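Local coordinates for protein putative oxidoreductase (Yersinia pestis, PDB 3KUX) that probably acts as an NAD(P)-dependent oxidoreductase, pairing a Rossmann-fold nucleotide-binding domain with a C-terminal alpha/beta domain, its substrate being unknown, at residues K7-L12 against G32-G37; G11-G16 against I71-P76; E152-R157 against A236-Y241. All coordinates share one frame; numbering follows the deposited sequence.

How the interactions relate
Interactions 1 and 2 belong to the parallel sheet of the Rossmann-fold region and share Gly-11 and Leu-12. Strand 8-13 lies between strands 33-39 and 70-73, so one contact is made on each of its edges; their centres are about 13 Å apart and they touch through Val-10 and Val-72. Interaction 3 opens later, after both have closed, between strand 148-156 of the mixed sheet and the loop leading into strand 241-245. Its centre is about 37 Å from that of interaction 1 and about 30 Å from that of interaction 2, on the opposite side of the chain's centre. The first two contacts belong to the probable nucleotide-binding region, the third to the C-terminal region.

Interaction 1 (K7-L12 against G32-G37)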
ATOM      1  N   LYS A   7      15.449  -4.685  20.960  1.00 54.24           N
ATOM      2  CA  LYS A   7      15.369  -4.873  19.518  1.00 49.80           C
ATOM      3  C   LYS A   7      14.512  -6.068  19.126  1.00 46.32           C
ATOM      4  O   LYS A   7      14.539  -7.110  19.777  1.00 46.17           O
ATOM      5  CB  LYS A   7      16.768  -5.033  18.921  1.00 50.17           C
ATOM      6  CG  LYS A   7      17.442  -3.725  18.541  1.00 52.99           C
ATOM      7  CD  LYS A   7      18.928  -3.931  18.271  1.00 55.60           C
ATOM      8  CE  LYS A   7      19.543  -2.721  17.580  1.00 56.31           C
ATOM      9  NZ  LYS A   7      19.084  -2.589  16.165  1.00 55.01           N
ATOM     10  N   ILE A   8      13.748  -5.895  18.053  1.00 41.84           N
ATOM     11  CA  ILE A   8      12.989  -6.971  17.440  1.00 37.09           C
ATOM     12  C   ILE A   8      13.771  -7.442  16.226  1.00 35.43           C
ATOM     13  O   ILE A   8      13.951  -6.688  15.272  1.00 35.42           O
ATOM     14  CB  ILE A   8      11.605  -6.477  16.973  1.00 36.73           C
ATOM     15  CG1 ILE A   8      10.752  -6.062  18.172  1.00 35.46           C
ATOM     16  CG2 ILE A   8      10.898  -7.545  16.154  1.00 34.78           C
ATOM     17  CD1 ILE A   8       9.478  -5.336  17.799  1.00 30.92           C
ATOM     18  N   LYS A   9      14.252  -8.678  16.259  1.00 32.88           N
ATOM     19  CA  LYS A   9      15.040  -9.189  15.147  1.00 31.74           C
ATOM     20  C   LYS A   9      14.130  -9.604  13.995  1.00 30.17           C
ATOM     21  O   LYS A   9      13.128 -10.290  14.196  1.00 30.14           O
ATOM     22  CB  LYS A   9      15.940 -10.343  15.595  1.00 32.01           C
ATOM     23  CG  LYS A   9      16.866  -9.979  16.755  1.00 35.84           C
ATOM     24  CD  LYS A   9      17.949 -11.033  16.980  1.00 43.25           C
ATOM     25  CE  LYS A   9      19.047 -10.944  15.923  1.00 44.64           C
ATOM     26  NZ  LYS A   9      20.060 -12.029  16.048  1.00 37.15           N
ATOM     27  N   VAL A  10      14.481  -9.174  12.788  1.00 28.37           N
ATOM     28  CA  VAL A  10      13.625  -9.374  11.626  1.00 26.14           C
ATOM     29  C   VAL A  10      14.276 -10.245  10.554  1.00 25.67           C
ATOM     30  O   VAL A  10      15.483 -10.170  10.326  1.00 25.84           O
ATOM     31  CB  VAL A  10      13.249  -8.027  10.989  1.00 25.87           C
ATOM     32  CG1 VAL A  10      12.291  -8.243   9.837  1.00 25.61           C
ATOM     33  CG2 VAL A  10      12.640  -7.097  12.027  1.00 24.01           C
ATOM     34  N   GLY A  11      13.462 -11.068   9.900  1.00 25.33           N
ATOM     35  CA  GLY A  11      13.918 -11.878   8.772  1.00 23.61           C
ATOM     36  C   GLY A  11      13.223 -11.480   7.479  1.00 22.72           C
ATOM     37  O   GLY A  11      12.000 -11.574   7.365  1.00 22.69           O
ATOM     38  N   LEU A  12      14.003 -11.024   6.505  1.00 21.54           N
ATOM     39  CA  LEU A  12      13.460 -10.614   5.215  1.00 21.35           C
ATOM     40  C   LEU A  12      13.586 -11.750   4.204  1.00 22.30           C
ATOM     41  O   LEU A  12      14.596 -12.454   4.176  1.00 24.75           O
ATOM     42  CB  LEU A  12      14.189  -9.370   4.708  1.00 20.53           C
ATOM     43  CG  LEU A  12      13.763  -8.790   3.360  1.00 17.42           C
ATOM     44  CD1 LEU A  12      12.311  -8.375   3.389  1.00 11.81           C
ATOM     45  CD2 LEU A  12      14.643  -7.606   2.999  1.00 19.53           C
ATOM     46  N   GLY A  32      14.486   0.073  17.076  1.00 16.90           N
ATOM     47  CA  GLY A  32      13.736  -1.020  17.672  1.00 17.98           C
ATOM     48  C   GLY A  32      13.693  -2.236  16.767  1.00 19.19           C
ATOM     49  O   GLY A  32      13.475  -3.351  17.235  1.00 19.77           O
ATOM     50  N   LEU A  33      13.898  -2.024  15.470  1.00 20.14           N
ATOM     51  CA  LEU A  33      13.945  -3.132  14.519  1.00 20.89           C
ATOM     52  C   LEU A  33      15.373  -3.406  14.044  1.00 22.14           C
ATOM     53  O   LEU A  33      16.127  -2.481  13.730  1.00 22.48           O
ATOM     54  CB  LEU A  33      13.034  -2.859  13.321  1.00 21.25           C
ATOM     55  CG  LEU A  33      11.527  -2.748  13.568  1.00 21.63           C
ATOM     56  CD1 LEU A  33      10.789  -2.539  12.250  1.00 19.22           C
ATOM     57  CD2 LEU A  33      10.999  -3.979  14.287  1.00 23.08           C
ATOM     58  N   GLU A  34      15.733  -4.685  13.999  1.00 23.56           N
ATOM     59  CA  GLU A  34      17.056  -5.112  13.555  1.00 26.92           C
ATOM     60  C   GLU A  34      16.930  -6.196  12.490  1.00 28.32           C
ATOM     61  O   GLU A  34      16.477  -7.309  12.771  1.00 27.77           O
ATOM     62  CB  GLU A  34      17.888  -5.628  14.740  1.00 27.40           C
ATOM     63  CG  GLU A  34      19.138  -6.409  14.336  1.00 30.71           C
ATOM     64  CD  GLU A  34      19.917  -6.956  15.527  1.00 39.77           C
ATOM     65  OE1 GLU A  34      20.212  -6.180  16.464  1.00 43.59           O
ATOM     66  OE2 GLU A  34      20.248  -8.163  15.520  1.00 37.39           O
ATOM     67  N   LEU A  35      17.323  -5.865  11.265  1.00 29.86           N
ATOM     68  CA  LEU A  35      17.282  -6.829  10.174  1.00 31.01           C
ATOM     69  C   LEU A  35      18.341  -7.910  10.395  1.00 32.11           C
ATOM     70  O   LEU A  35      19.483  -7.791   9.941  1.00 32.07           O
ATOM     71  CB  LEU A  35      17.474  -6.133   8.823  1.00 30.25           C
ATOM     72  CG  LEU A  35      17.459  -7.026   7.581  1.00 30.09           C
ATOM     73  CD1 LEU A  35      16.130  -7.748   7.444  1.00 28.83           C
ATOM     74  CD2 LEU A  35      17.757  -6.214   6.334  1.00 29.32           C
ATOM     75  N   ALA A  36      17.950  -8.962  11.108  1.00 33.19           N
ATOM     76  CA  ALA A  36      18.861 -10.044  11.447  1.00 34.14           C
ATOM     77  C   ALA A  36      19.409 -10.737  10.204  1.00 34.67           C
ATOM     78  O   ALA A  36      20.620 -10.889  10.059  1.00 35.70           O
ATOM     79  CB  ALA A  36      18.177 -11.050  12.363  1.00 33.92           C
ATOM     80  N   GLY A  37      18.521 -11.150   9.306  1.00 34.87           N
ATOM     81  CA  GLY A  37      18.948 -11.890   8.123  1.00 34.42           C
ATOM     82  C   GLY A  37      18.050 -11.754   6.909  1.00 33.46           C
ATOM     83  O   GLY A  37      16.885 -11.368   7.016  1.00 32.93           O
TER
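The carbonyl oxygen of Val-10 receives two successive backbone N-H groups, both weakly. Ala-36 N lies 2.9 Å from Val-10 O, but its N-H is bent to 121°; the N-H of Gly-37 is straighter, yet its N stands farther off, 3.4 Å from Val-10 O. The double approach goes with the inverse gamma turn centred on Leu-35, across which the pairing shifts by one residue: Lys-9 pairs with Glu-34 before it, Gly-11 with Gly-37 beyond it. Elsewhere the parallel ladder is regular. Ile-8 N donates to Gly-32 O over 2.7 Å, Glu-34 N to Ile-8 O, Val-10 N to Glu-34 O, and Leu-12 N to Gly-37 O.

On the face bearing Lys-9 and Glu-34, the glutamate holds CG anti to its backbone N (chi1 166°) and runs out extended, which puts its carboxylate between two lysines. Lys-7 crosses it at about a right angle, with NZ 3.8 Å from Glu-34 OE1; Lys-9 runs alongside, with NZ 3.9 Å from Glu-34 OE2. Both salt bridges are long. The CE of Lys-9 also rests on the methyl of Ala-36.

The opposite face is apolar. Leu-33 lies beside Ile-8, its CD2 3.7 Å from Ile-8 CB, and the same methyl reaches Val-10 CG2. Farther along, Leu-35 CD1 meets Leu-12 CB at 3.7 Å. Ile-27 of helix 17-28, the helix linking the two strands in a beta-alpha-beta unit, packs on Val-10 and Leu-33. The chemistry is therefore two-sided: backbone bonds and largely buried aliphatic groups join the strands, while the loose charge network probably adds a weaker electrostatic attraction along the more exposed face.

Interaction 2 (G11-G16 against I71-P76)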
ATOM      1  N   GLY A  11      13.462 -11.068   9.900  1.00 25.33           N
ATOM      2  CA  GLY A  11      13.918 -11.878   8.772  1.00 23.61           C
ATOM      3  C   GLY A  11      13.223 -11.480   7.479  1.00 22.72           C
ATOM      4  O   GLY A  11      12.000 -11.574   7.365  1.00 22.69           O
ATOM      5  N   LEU A  12      14.003 -11.024   6.505  1.00 21.54           N
ATOM      6  CA  LEU A  12      13.460 -10.614   5.215  1.00 21.35           C
ATOM      7  C   LEU A  12      13.586 -11.750   4.204  1.00 22.30           C
ATOM      8  O   LEU A  12      14.596 -12.454   4.176  1.00 24.75           O
ATOM      9  CB  LEU A  12      14.189  -9.370   4.708  1.00 20.53           C
ATOM     10  CG  LEU A  12      13.763  -8.790   3.360  1.00 17.42           C
ATOM     11  CD1 LEU A  12      12.311  -8.375   3.389  1.00 11.81           C
ATOM     12  CD2 LEU A  12      14.643  -7.606   2.999  1.00 19.53           C
ATOM     13  N   LEU A  13      12.562 -11.927   3.375  1.00 21.53           N
ATOM     14  CA  LEU A  13      12.534 -13.034   2.423  1.00 22.04           C
ATOM     15  C   LEU A  13      12.833 -12.598   0.989  1.00 23.06           C
ATOM     16  O   LEU A  13      11.996 -11.980   0.326  1.00 24.36           O
ATOM     17  CB  LEU A  13      11.184 -13.756   2.489  1.00 21.22           C
ATOM     18  CG  LEU A  13      11.064 -14.891   3.510  1.00 18.82           C
ATOM     19  CD1 LEU A  13      11.717 -14.533   4.830  1.00 11.92           C
ATOM     20  CD2 LEU A  13       9.608 -15.283   3.710  1.00 15.25           C
ATOM     21  N   GLY A  14      14.032 -12.925   0.517  1.00 22.76           N
ATOM     22  CA  GLY A  14      14.441 -12.590  -0.843  1.00 23.63           C
ATOM     23  C   GLY A  14      14.915 -11.156  -0.977  1.00 24.21           C
ATOM     24  O   GLY A  14      14.746 -10.352  -0.062  1.00 23.04           O
ATOM     25  N   TYR A  15      15.518 -10.836  -2.119  1.00 24.82           N
ATOM     26  CA  TYR A  15      15.964  -9.470  -2.376  1.00 25.27           C
ATOM     27  C   TYR A  15      15.390  -8.932  -3.685  1.00 24.34           C
ATOM     28  O   TYR A  15      16.125  -8.440  -4.549  1.00 23.21           O
ATOM     29  CB  TYR A  15      17.492  -9.376  -2.381  1.00 26.04           C
ATOM     30  CG  TYR A  15      18.001  -8.009  -1.979  1.00 28.36           C
ATOM     31  CD1 TYR A  15      18.213  -7.692  -0.644  1.00 27.71           C
ATOM     32  CD2 TYR A  15      18.254  -7.031  -2.932  1.00 32.66           C
ATOM     33  CE1 TYR A  15      18.670  -6.442  -0.270  1.00 29.10           C
ATOM     34  CE2 TYR A  15      18.712  -5.777  -2.567  1.00 31.72           C
ATOM     35  CZ  TYR A  15      18.918  -5.489  -1.235  1.00 32.41           C
ATOM     36  OH  TYR A  15      19.375  -4.243  -0.868  1.00 36.26           O
ATOM     37  N   GLY A  16      14.072  -9.031  -3.820  1.00 23.13           N
ATOM     38  CA  GLY A  16      13.385  -8.504  -4.986  1.00 21.97           C
ATOM     39  C   GLY A  16      13.365  -6.989  -4.974  1.00 21.84           C
ATOM     40  O   GLY A  16      13.965  -6.353  -4.105  1.00 20.66           O
ATOM     41  N   ILE A  71       8.939 -11.826  10.416  1.00 22.02           N
ATOM     42  CA  ILE A  71       9.228 -12.263   9.056  1.00 21.59           C
ATOM     43  C   ILE A  71       8.439 -11.432   8.047  1.00 21.99           C
ATOM     44  O   ILE A  71       7.212 -11.360   8.123  1.00 22.86           O
ATOM     45  CB  ILE A  71       8.849 -13.743   8.868  1.00 22.25           C
ATOM     46  CG1 ILE A  71       9.781 -14.640   9.693  1.00 19.95           C
ATOM     47  CG2 ILE A  71       8.847 -14.123   7.384  1.00 17.58           C
ATOM     48  CD1 ILE A  71      11.220 -14.645   9.222  1.00 11.20           C
ATOM     49  N   VAL A  72       9.131 -10.802   7.103  1.00 21.78           N
ATOM     50  CA  VAL A  72       8.435 -10.058   6.054  1.00 22.76           C
ATOM     51  C   VAL A  72       8.507 -10.824   4.742  1.00 21.36           C
ATOM     52  O   VAL A  72       9.553 -11.363   4.379  1.00 20.90           O
ATOM     53  CB  VAL A  72       8.973  -8.618   5.860  1.00 23.67           C
ATOM     54  CG1 VAL A  72       9.169  -7.925   7.208  1.00 20.18           C
ATOM     55  CG2 VAL A  72      10.268  -8.635   5.076  1.00 28.91           C
ATOM     56  N   ILE A  73       7.385 -10.870   4.038  1.00 19.34           N
ATOM     57  CA  ILE A  73       7.267 -11.697   2.857  1.00 18.66           C
ATOM     58  C   ILE A  73       6.847 -10.871   1.648  1.00 20.04           C
ATOM     59  O   ILE A  73       5.656 -10.645   1.426  1.00 21.26           O
ATOM     60  CB  ILE A  73       6.274 -12.847   3.105  1.00 19.02           C
ATOM     61  CG1 ILE A  73       6.747 -13.679   4.301  1.00 16.83           C
ATOM     62  CG2 ILE A  73       6.113 -13.704   1.855  1.00 14.94           C
ATOM     63  CD1 ILE A  73       5.702 -14.607   4.877  1.00 16.52           C
ATOM     64  N   PRO A  74       7.835 -10.393   0.878  1.00 20.98           N
ATOM     65  CA  PRO A  74       7.618  -9.631  -0.337  1.00 22.05           C
ATOM     66  C   PRO A  74       7.994 -10.422  -1.587  1.00 23.89           C
ATOM     67  O   PRO A  74       8.298  -9.825  -2.618  1.00 24.81           O
ATOM     68  CB  PRO A  74       8.593  -8.466  -0.169  1.00 20.79           C
ATOM     69  CG  PRO A  74       9.739  -9.057   0.625  1.00 18.81           C
ATOM     70  CD  PRO A  74       9.247 -10.329   1.291  1.00 20.19           C
ATOM     71  N   THR A  75       7.983 -11.747  -1.493  1.00 26.08           N
ATOM     72  CA  THR A  75       8.345 -12.598  -2.626  1.00 28.22           C
ATOM     73  C   THR A  75       7.228 -12.641  -3.666  1.00 29.73           C
ATOM     74  O   THR A  75       6.271 -11.871  -3.580  1.00 30.24           O
ATOM     75  CB  THR A  75       8.677 -14.032  -2.172  1.00 27.65           C
ATOM     76  OG1 THR A  75       7.633 -14.517  -1.320  1.00 28.46           O
ATOM     77  CG2 THR A  75       9.997 -14.063  -1.412  1.00 27.14           C
ATOM     78  N   PRO A  76       7.349 -13.539  -4.659  1.00 31.72           N
ATOM     79  CA  PRO A  76       6.320 -13.703  -5.690  1.00 32.46           C
ATOM     80  C   PRO A  76       4.961 -14.073  -5.097  1.00 34.33           C
ATOM     81  O   PRO A  76       4.890 -14.812  -4.112  1.00 33.82           O
ATOM     82  CB  PRO A  76       6.859 -14.853  -6.544  1.00 31.90           C
ATOM     83  CG  PRO A  76       8.334 -14.824  -6.328  1.00 31.39           C
ATOM     84  CD  PRO A  76       8.517 -14.404  -4.902  1.00 30.85           C
TER
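Val-72 N donates to Gly-11 O over 3.0 Å with an N-H···O angle of 159°, the main polar link between these parallel strands. The same oxygen also takes a CA-H contact from Ile-71. One step on, the bond from Leu-13 N to Val-72 O is weak, bent to 134° at 3.2 Å, as the strands near their C-terminal ends.

Around this short ladder the packing is aliphatic. Because Gly-11 has no side chain, Ile-71 can turn its CD1 over the glycine, 3.9 Å from Gly-11 CA. Leu-13 buries more surface than any other residue here: its CD2 lies against both Ile-71 CG2 and Ile-73 CG1, and its side chain runs beside that of Ile-73. On the other face, Leu-12 lies toward Val-72 and Pro-74, though the position of its CD1 methyl is doubtful. Thr-75 has OG1 between its backbone N and carbonyl carbon (chi1 50°), which turns CG2 toward Leu-13 O, while OG1 hydrogen-bonds to Thr-79 OG1.

Beyond Leu-13 the chain passes through Gly-14 to Gly-16, the N-cap of helix 17-28. Gly-14 and Gly-16 are the first two glycines of a GxGxxG-like loop, as in Rossmann dinucleotide-binding domains. One sound backbone bond, a weak one and aliphatic contacts thus join the strand ends from which this glycine-rich turn leaves, consistent with a nucleotide-binding site there.

Interaction 3 (E152-R157 against A236-Y241); sequences ESHFDR and AETARY
Arg-240 extends CG anti to its backbone N (chi1 169°) and then bends at chi2 (76°), bringing its guanidinium back against Ser-153, His-154 and Phe-155. Ser-153 in turn holds OG anti to its own N, where it accepts a hydrogen bond from Arg-240 NH1 at 2.6 Å, somewhat out of the guanidinium plane. The same NH1 makes a weak, bent bond to His-154 O. The guanidinium stacks on one face of the Phe-155 ring, tilted 29°, with centres 4.2 Å apart, a stack with cation-pi geometry. Tyr-241 CE1 lies over the opposite face of the guanidinium, near its rim.

The backbone joins where His-154 N donates to Arg-240 O over 2.9 Å, in the carbonyl plane. Next to it, Ser-153 and Tyr-241 form an antiparallel non-hydrogen-bonded pair.

A second polar cluster is centred on the His-154 ring, gripped at both nitrogens. His-154 NE2 donates to the anti lone pair of Glu-152 OE1 at 2.6 Å, and His-154 ND1 to Asp-156 OD2 at 2.7 Å. Asp-156 OD2 also accepts from Thr-238 OG1, 2.6 Å away. The two donors reach OD2 from one face of the carboxylate, histidine on the syn side and threonine on the anti side. A water accepts from Asp-156 N and donates to Thr-238 OG1, closing a bridge between the segments.

Arg-240 and Tyr-241 form a classic beta bulge facing strand 248-252, at the start of strand 241-245. Strand 148-156 is flanked on its other edge by parallel strand 224-231, whose His-229 stacks on His-154. Helix 176-192 packs on Ser-153, Phe-155 and Arg-240, while helix 131-142 covers Tyr-241.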
ATOM      1  N   GLU A 152     -11.988  11.755  -6.329  1.00  6.31           N
ATOM      2  CA  GLU A 152     -11.375  11.210  -7.531  1.00  6.99           C
ATOM      3  C   GLU A 152      -9.876  11.018  -7.333  1.00  6.27           C
ATOM      4  O   GLU A 152      -9.163  11.941  -6.951  1.00  6.22           O
ATOM      5  CB  GLU A 152     -11.655  12.113  -8.734  1.00  7.97           C
ATOM      6  CG  GLU A 152     -11.159  11.558 -10.064  1.00  9.92           C
ATOM      7  CD  GLU A 152     -11.794  12.249 -11.261  1.00 13.45           C
ATOM      8  OE1 GLU A 152     -11.336  12.014 -12.399  1.00 16.32           O
ATOM      9  OE2 GLU A 152     -12.757  13.021 -11.066  1.00 17.35           O
ATOM     10  N   SER A 153      -9.411   9.802  -7.596  1.00  6.45           N
ATOM     11  CA  SER A 153      -8.034   9.426  -7.328  1.00  6.50           C
ATOM     12  C   SER A 153      -7.446   8.719  -8.549  1.00  7.98           C
ATOM     13  O   SER A 153      -7.961   7.681  -8.968  1.00  8.12           O
ATOM     14  CB  SER A 153      -7.987   8.513  -6.098  1.00  4.43           C
ATOM     15  OG  SER A 153      -6.674   8.061  -5.826  1.00  8.95           O
ATOM     16  N   HIS A 154      -6.381   9.291  -9.121  1.00  8.01           N
ATOM     17  CA  HIS A 154      -5.736   8.733 -10.320  1.00  8.62           C
ATOM     18  C   HIS A 154      -4.281   8.315 -10.098  1.00  8.36           C
ATOM     19  O   HIS A 154      -3.566   8.906  -9.285  1.00  8.51           O
ATOM     20  CB  HIS A 154      -5.720   9.756 -11.455  1.00  8.05           C
ATOM     21  CG  HIS A 154      -7.056  10.026 -12.069  1.00 12.66           C
ATOM     22  ND1 HIS A 154      -7.284   9.912 -13.424  1.00 14.02           N
ATOM     23  CD2 HIS A 154      -8.223  10.444 -11.525  1.00 12.92           C
ATOM     24  CE1 HIS A 154      -8.540  10.229 -13.684  1.00 11.75           C
ATOM     25  NE2 HIS A 154      -9.130  10.559 -12.550  1.00  8.08           N
ATOM     26  N   PHE A 155      -3.850   7.306 -10.851  1.00  7.25           N
ATOM     27  CA  PHE A 155      -2.431   7.051 -11.076  1.00  7.18           C
ATOM     28  C   PHE A 155      -2.179   6.921 -12.572  1.00  7.21           C
ATOM     29  O   PHE A 155      -1.897   5.831 -13.073  1.00  8.65           O
ATOM     30  CB  PHE A 155      -1.957   5.792 -10.358  1.00  7.36           C
ATOM     31  CG  PHE A 155      -1.373   6.058  -9.011  1.00 10.50           C
ATOM     32  CD1 PHE A 155      -0.599   7.187  -8.794  1.00 15.55           C
ATOM     33  CD2 PHE A 155      -1.586   5.181  -7.961  1.00 15.44           C
ATOM     34  CE1 PHE A 155      -0.054   7.444  -7.546  1.00 18.99           C
ATOM     35  CE2 PHE A 155      -1.047   5.430  -6.710  1.00 19.25           C
ATOM     36  CZ  PHE A 155      -0.278   6.565  -6.503  1.00 21.37           C
ATOM     37  N   ASP A 156      -2.291   8.040 -13.281  1.00  5.60           N
ATOM     38  CA  ASP A 156      -2.151   8.045 -14.731  1.00  4.06           C
ATOM     39  C   ASP A 156      -0.690   8.188 -15.113  1.00  3.58           C
ATOM     40  O   ASP A 156       0.013   9.035 -14.576  1.00  3.52           O
ATOM     41  CB  ASP A 156      -2.979   9.176 -15.338  1.00  2.00           C
ATOM     42  CG  ASP A 156      -4.442   9.067 -14.985  1.00  5.16           C
ATOM     43  OD1 ASP A 156      -4.887   7.946 -14.653  1.00 13.25           O
ATOM     44  OD2 ASP A 156      -5.151  10.092 -15.031  1.00  3.02           O
ATOM     45  N   ARG A 157      -0.235   7.349 -16.037  1.00  3.89           N
ATOM     46  CA  ARG A 157       1.158   7.365 -16.455  1.00  4.66           C
ATOM     47  C   ARG A 157       1.282   7.355 -17.961  1.00  6.52           C
ATOM     48  O   ARG A 157       0.339   7.019 -18.678  1.00  7.11           O
ATOM     49  CB  ARG A 157       1.888   6.141 -15.925  1.00  3.82           C
ATOM     50  CG  ARG A 157       1.875   5.987 -14.437  1.00  3.08           C
ATOM     51  CD  ARG A 157       2.041   4.528 -14.117  1.00 10.22           C
ATOM     52  NE  ARG A 157       2.507   4.308 -12.757  1.00 16.37           N
ATOM     53  CZ  ARG A 157       2.613   3.105 -12.209  1.00 20.12           C
ATOM     54  NH1 ARG A 157       2.275   2.032 -12.916  1.00 20.97           N
ATOM     55  NH2 ARG A 157       3.046   2.975 -10.959  1.00 14.33           N
ATOM     56  N   ALA A 236      -0.006  13.752 -20.761  1.00 12.98           N
ATOM     57  CA  ALA A 236      -0.168  14.922 -19.901  1.00 13.38           C
ATOM     58  C   ALA A 236      -0.442  14.521 -18.455  1.00 12.73           C
ATOM     59  O   ALA A 236      -1.232  13.619 -18.177  1.00 14.11           O
ATOM     60  CB  ALA A 236      -1.274  15.825 -20.429  1.00 11.76           C
ATOM     61  N   GLU A 237       0.225  15.199 -17.533  1.00 12.40           N
ATOM     62  CA  GLU A 237       0.033  14.954 -16.117  1.00 12.62           C
ATOM     63  C   GLU A 237      -1.401  15.316 -15.724  1.00 10.99           C
ATOM     64  O   GLU A 237      -1.888  16.393 -16.069  1.00 12.46           O
ATOM     65  CB  GLU A 237       1.042  15.788 -15.324  1.00 12.34           C
ATOM     66  CG  GLU A 237       1.161  15.428 -13.859  1.00 26.20           C
ATOM     67  CD  GLU A 237       2.572  15.630 -13.323  1.00 34.58           C
ATOM     68  OE1 GLU A 237       3.331  16.429 -13.919  1.00 29.53           O
ATOM     69  OE2 GLU A 237       2.919  14.980 -12.308  1.00 31.69           O
ATOM     70  N   THR A 238      -2.080  14.414 -15.022  1.00  8.89           N
ATOM     71  CA  THR A 238      -3.414  14.700 -14.501  1.00  8.56           C
ATOM     72  C   THR A 238      -3.410  14.684 -12.984  1.00  8.00           C
ATOM     73  O   THR A 238      -2.468  14.188 -12.369  1.00  9.67           O
ATOM     74  CB  THR A 238      -4.435  13.670 -14.960  1.00  7.94           C
ATOM     75  OG1 THR A 238      -4.040  12.378 -14.483  1.00 10.39           O
ATOM     76  CG2 THR A 238      -4.525  13.650 -16.470  1.00  7.34           C
ATOM     77  N   ALA A 239      -4.477  15.209 -12.385  1.00  7.90           N
ATOM     78  CA  ALA A 239      -4.556  15.365 -10.927  1.00  6.31           C
ATOM     79  C   ALA A 239      -4.425  14.035 -10.215  1.00  5.82           C
ATOM     80  O   ALA A 239      -4.917  13.021 -10.700  1.00  7.40           O
ATOM     81  CB  ALA A 239      -5.857  16.032 -10.535  1.00  5.59           C
ATOM     82  N   ARG A 240      -3.758  14.041  -9.065  1.00  4.92           N
ATOM     83  CA  ARG A 240      -3.693  12.859  -8.216  1.00  4.56           C
ATOM     84  C   ARG A 240      -5.034  12.717  -7.501  1.00  4.97           C
ATOM     85  O   ARG A 240      -5.691  11.676  -7.594  1.00  6.66           O
ATOM     86  CB  ARG A 240      -2.540  12.976  -7.212  1.00  4.90           C
ATOM     87  CG  ARG A 240      -2.537  11.925  -6.098  1.00  5.56           C
ATOM     88  CD  ARG A 240      -2.054  10.554  -6.578  1.00  2.60           C
ATOM     89  NE  ARG A 240      -2.297   9.528  -5.564  1.00  2.00           N
ATOM     90  CZ  ARG A 240      -3.376   8.748  -5.523  1.00  2.00           C
ATOM     91  NH1 ARG A 240      -4.319   8.850  -6.448  1.00  2.00           N
ATOM     92  NH2 ARG A 240      -3.514   7.859  -4.551  1.00  6.73           N
ATOM     93  N   TYR A 241      -5.441  13.781  -6.811  1.00  2.55           N
ATOM     94  CA  TYR A 241      -6.733  13.830  -6.141  1.00  2.00           C
ATOM     95  C   TYR A 241      -7.569  15.006  -6.627  1.00  3.02           C
ATOM     96  O   TYR A 241      -7.052  16.103  -6.854  1.00  3.19           O
ATOM     97  CB  TYR A 241      -6.568  14.003  -4.631  1.00  3.05           C
ATOM     98  CG  TYR A 241      -5.954  12.846  -3.876  1.00  4.80           C
ATOM     99  CD1 TYR A 241      -6.249  11.529  -4.205  1.00  5.47           C
ATOM    100  CD2 TYR A 241      -5.114  13.080  -2.795  1.00  5.32           C
ATOM    101  CE1 TYR A 241      -5.692  10.478  -3.498  1.00  6.79           C
ATOM    102  CE2 TYR A 241      -4.557  12.039  -2.078  1.00  6.25           C
ATOM    103  CZ  TYR A 241      -4.849  10.743  -2.434  1.00  7.05           C
ATOM    104  OH  TYR A 241      -4.292   9.711  -1.722  1.00  2.00           O
TER
HETATM  105  O   HOH W   1      -2.726  10.910 -12.483  1.00 19.38           O